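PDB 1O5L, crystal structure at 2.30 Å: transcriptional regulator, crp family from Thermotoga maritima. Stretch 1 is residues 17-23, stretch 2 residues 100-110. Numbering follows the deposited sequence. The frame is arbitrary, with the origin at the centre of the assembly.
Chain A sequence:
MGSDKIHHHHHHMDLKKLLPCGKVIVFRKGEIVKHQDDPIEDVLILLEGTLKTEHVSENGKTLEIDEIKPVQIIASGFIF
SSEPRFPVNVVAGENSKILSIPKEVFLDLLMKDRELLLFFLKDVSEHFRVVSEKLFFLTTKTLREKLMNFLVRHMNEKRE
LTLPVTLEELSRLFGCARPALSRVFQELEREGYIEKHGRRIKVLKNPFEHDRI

Stretch 1, residues 17-23: KLLPCGK
Stretch 2 100-110: SIPKEVFLDLL

Residues 17-21 form the end of a 3-10 segment, closed by Cys21 N to Leu18 O at 2.9 Å. The chain then extends through Gly22 (phi/psi -154/174) into Lys23. Ser100 to Pro102 are strand; Pro102 is the N-cap of the helix that starts at Lys103 and continues past Leu110.

Lys23 and Ser100 form an antiparallel, hydrogen-bonded pair, CA to CA 5.3 Å. Lys23 N donates to Ser100 O at 3.1 Å, and Ser100 N to Lys23 O at 2.9 Å. Their side chains share one face of the sheet, with Lys23 CG 3.9 Å from Ser100 CB. Lys23 has chi1 p, Ser100 chi1 t.

Gly22 packs tightly: its CA lies 3.2 Å from Ser100 O. A CB there would clash with that oxygen.

Leu18 (m, t) and Cys21 (m) are the two bumps of this segment. Leu18 fills a hollow between strand and helix. Its CB meets Ile101 CD1 at 4.0 Å, its CD1 meets Phe106 CE1 at the ring edge at 4.1 Å, and its CD2 meets Leu109 CD1 at 4.1 Å. Cys21 fits beside it, with SG 3.8 Å from Leu109 CD1 and CB 4.1 Å from Ile101 CD1. Ile101 is m, t; Phe106 has chi1 t and chi2 73°; Leu109 is m, t.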

# COMPACT_ATOMS: atom_id res chain seq x y z
N LYS A 17 19.14 3.62 -12.11
CA LYS A 17 20.25 3.93 -11.20
C LYS A 17 20.50 2.83 -10.14
O LYS A 17 21.60 2.76 -9.58
CB LYS A 17 20.02 5.27 -10.50
CG LYS A 17 20.13 6.45 -11.43
CD LYS A 17 19.83 7.76 -10.69
CE LYS A 17 19.97 8.94 -11.64
NZ LYS A 17 19.74 10.24 -10.94
N LEU A 18 19.50 1.99 -9.89
CA LEU A 18 19.67 0.86 -8.98
C LEU A 18 20.29 -0.38 -9.62
O LEU A 18 20.44 -1.38 -8.93
CB LEU A 18 18.35 0.48 -8.30
CG LEU A 18 17.57 1.59 -7.59
CD1 LEU A 18 16.28 1.08 -6.94
CD2 LEU A 18 18.41 2.31 -6.59
N LEU A 19 20.68 -0.33 -10.89
CA LEU A 19 21.29 -1.49 -11.56
C LEU A 19 22.43 -2.18 -10.76
O LEU A 19 22.50 -3.39 -10.73
CB LEU A 19 21.77 -1.13 -12.97
CG LEU A 19 20.76 -1.26 -14.11
CD1 LEU A 19 21.22 -0.53 -15.39
CD2 LEU A 19 20.49 -2.73 -14.40
N PRO A 20 23.31 -1.42 -10.11
CA PRO A 20 24.41 -2.00 -9.34
C PRO A 20 24.01 -2.86 -8.12
O PRO A 20 24.80 -3.65 -7.62
CB PRO A 20 25.18 -0.76 -8.84
CG PRO A 20 24.76 0.37 -9.74
CD PRO A 20 23.34 0.06 -10.07
N CYS A 21 22.77 -2.67 -7.68
CA CYS A 21 22.21 -3.23 -6.46
C CYS A 21 21.64 -4.64 -6.63
O CYS A 21 21.24 -5.27 -5.67
CB CYS A 21 21.08 -2.30 -5.98
SG CYS A 21 21.63 -0.59 -5.80
N GLY A 22 21.61 -5.15 -7.85
CA GLY A 22 20.91 -6.40 -8.08
C GLY A 22 21.43 -7.17 -9.26
O GLY A 22 22.29 -6.70 -9.96
N LYS A 23 20.90 -8.37 -9.44
CA LYS A 23 21.20 -9.16 -10.62
C LYS A 23 20.19 -8.91 -11.73
O LYS A 23 19.06 -8.49 -11.49
CB LYS A 23 21.28 -10.65 -10.30
CG LYS A 23 19.99 -11.31 -9.86
CD LYS A 23 20.25 -12.80 -9.54
CE LYS A 23 18.97 -13.51 -9.01
NZ LYS A 23 18.88 -14.92 -9.56
N SER A 100 16.62 -7.66 -10.16
CA SER A 100 16.22 -8.39 -8.99
C SER A 100 17.11 -7.94 -7.81
O SER A 100 18.30 -8.26 -7.78
CB SER A 100 16.40 -9.90 -9.25
OG SER A 100 15.89 -10.70 -8.18
N ILE A 101 16.54 -7.19 -6.88
CA ILE A 101 17.25 -6.71 -5.70
C ILE A 101 16.79 -7.46 -4.44
O ILE A 101 15.60 -7.50 -4.19
CB ILE A 101 16.99 -5.19 -5.49
CG1 ILE A 101 17.34 -4.40 -6.77
CG2 ILE A 101 17.76 -4.67 -4.30
CD1 ILE A 101 17.04 -2.93 -6.68
N PRO A 102 17.72 -7.97 -3.63
CA PRO A 102 17.37 -8.59 -2.34
C PRO A 102 16.58 -7.63 -1.44
O PRO A 102 16.90 -6.43 -1.34
CB PRO A 102 18.73 -8.97 -1.71
CG PRO A 102 19.72 -8.96 -2.83
CD PRO A 102 19.17 -8.00 -3.87
N LYS A 103 15.54 -8.16 -0.81
CA LYS A 103 14.64 -7.36 0.00
C LYS A 103 15.37 -6.50 1.06
O LYS A 103 14.99 -5.36 1.29
CB LYS A 103 13.59 -8.24 0.68
CG LYS A 103 12.19 -8.01 0.17
CD LYS A 103 11.09 -8.60 1.11
CE LYS A 103 10.37 -9.76 0.47
NZ LYS A 103 9.33 -10.31 1.40
N GLU A 104 16.36 -7.10 1.73
CA GLU A 104 17.09 -6.42 2.80
C GLU A 104 17.91 -5.26 2.27
O GLU A 104 17.98 -4.21 2.92
CB GLU A 104 18.03 -7.39 3.56
CG GLU A 104 17.31 -8.47 4.37
CD GLU A 104 16.31 -7.92 5.40
OE1 GLU A 104 16.55 -6.84 5.97
OE2 GLU A 104 15.27 -8.58 5.65
N VAL A 105 18.54 -5.47 1.11
CA VAL A 105 19.23 -4.42 0.42
C VAL A 105 18.22 -3.34 -0.04
O VAL A 105 18.52 -2.13 0.09
CB VAL A 105 20.04 -4.96 -0.77
CG1 VAL A 105 20.68 -3.83 -1.55
CG2 VAL A 105 21.12 -5.95 -0.29
N PHE A 106 17.06 -3.74 -0.57
CA PHE A 106 16.09 -2.71 -0.98
C PHE A 106 15.68 -1.85 0.23
O PHE A 106 15.63 -0.65 0.12
CB PHE A 106 14.87 -3.29 -1.70
CG PHE A 106 14.05 -2.24 -2.41
CD1 PHE A 106 14.51 -1.66 -3.59
CD2 PHE A 106 12.81 -1.82 -1.89
CE1 PHE A 106 13.74 -0.65 -4.25
CE2 PHE A 106 12.05 -0.83 -2.54
CZ PHE A 106 12.51 -0.25 -3.72
N LEU A 107 15.47 -2.46 1.39
CA LEU A 107 15.20 -1.68 2.61
C LEU A 107 16.31 -0.68 2.97
O LEU A 107 16.01 0.43 3.39
CB LEU A 107 15.00 -2.58 3.84
CG LEU A 107 13.64 -3.21 4.09
CD1 LEU A 107 13.81 -4.22 5.21
CD2 LEU A 107 12.55 -2.19 4.44
N ASP A 108 17.57 -1.12 2.85
CA ASP A 108 18.73 -0.27 3.14
C ASP A 108 18.71 0.94 2.22
O ASP A 108 18.96 2.03 2.68
CB ASP A 108 20.08 -1.00 2.94
CG ASP A 108 20.29 -2.15 3.91
OD1 ASP A 108 19.62 -2.20 4.95
OD2 ASP A 108 21.14 -3.05 3.73
N LEU A 109 18.44 0.74 0.93
CA LEU A 109 18.35 1.82 -0.04
C LEU A 109 17.23 2.84 0.29
O LEU A 109 17.44 4.04 0.17
CB LEU A 109 18.11 1.26 -1.45
CG LEU A 109 19.26 0.51 -2.10
CD1 LEU A 109 18.81 -0.19 -3.36
CD2 LEU A 109 20.47 1.41 -2.39
N LEU A 110 16.06 2.33 0.68
CA LEU A 110 14.94 3.15 1.12
C LEU A 110 15.34 4.05 2.28
O LEU A 110 14.91 5.21 2.36
CB LEU A 110 13.77 2.27 1.59
CG LEU A 110 13.00 1.49 0.51
CD1 LEU A 110 11.85 0.69 1.09
CD2 LEU A 110 12.48 2.45 -0.55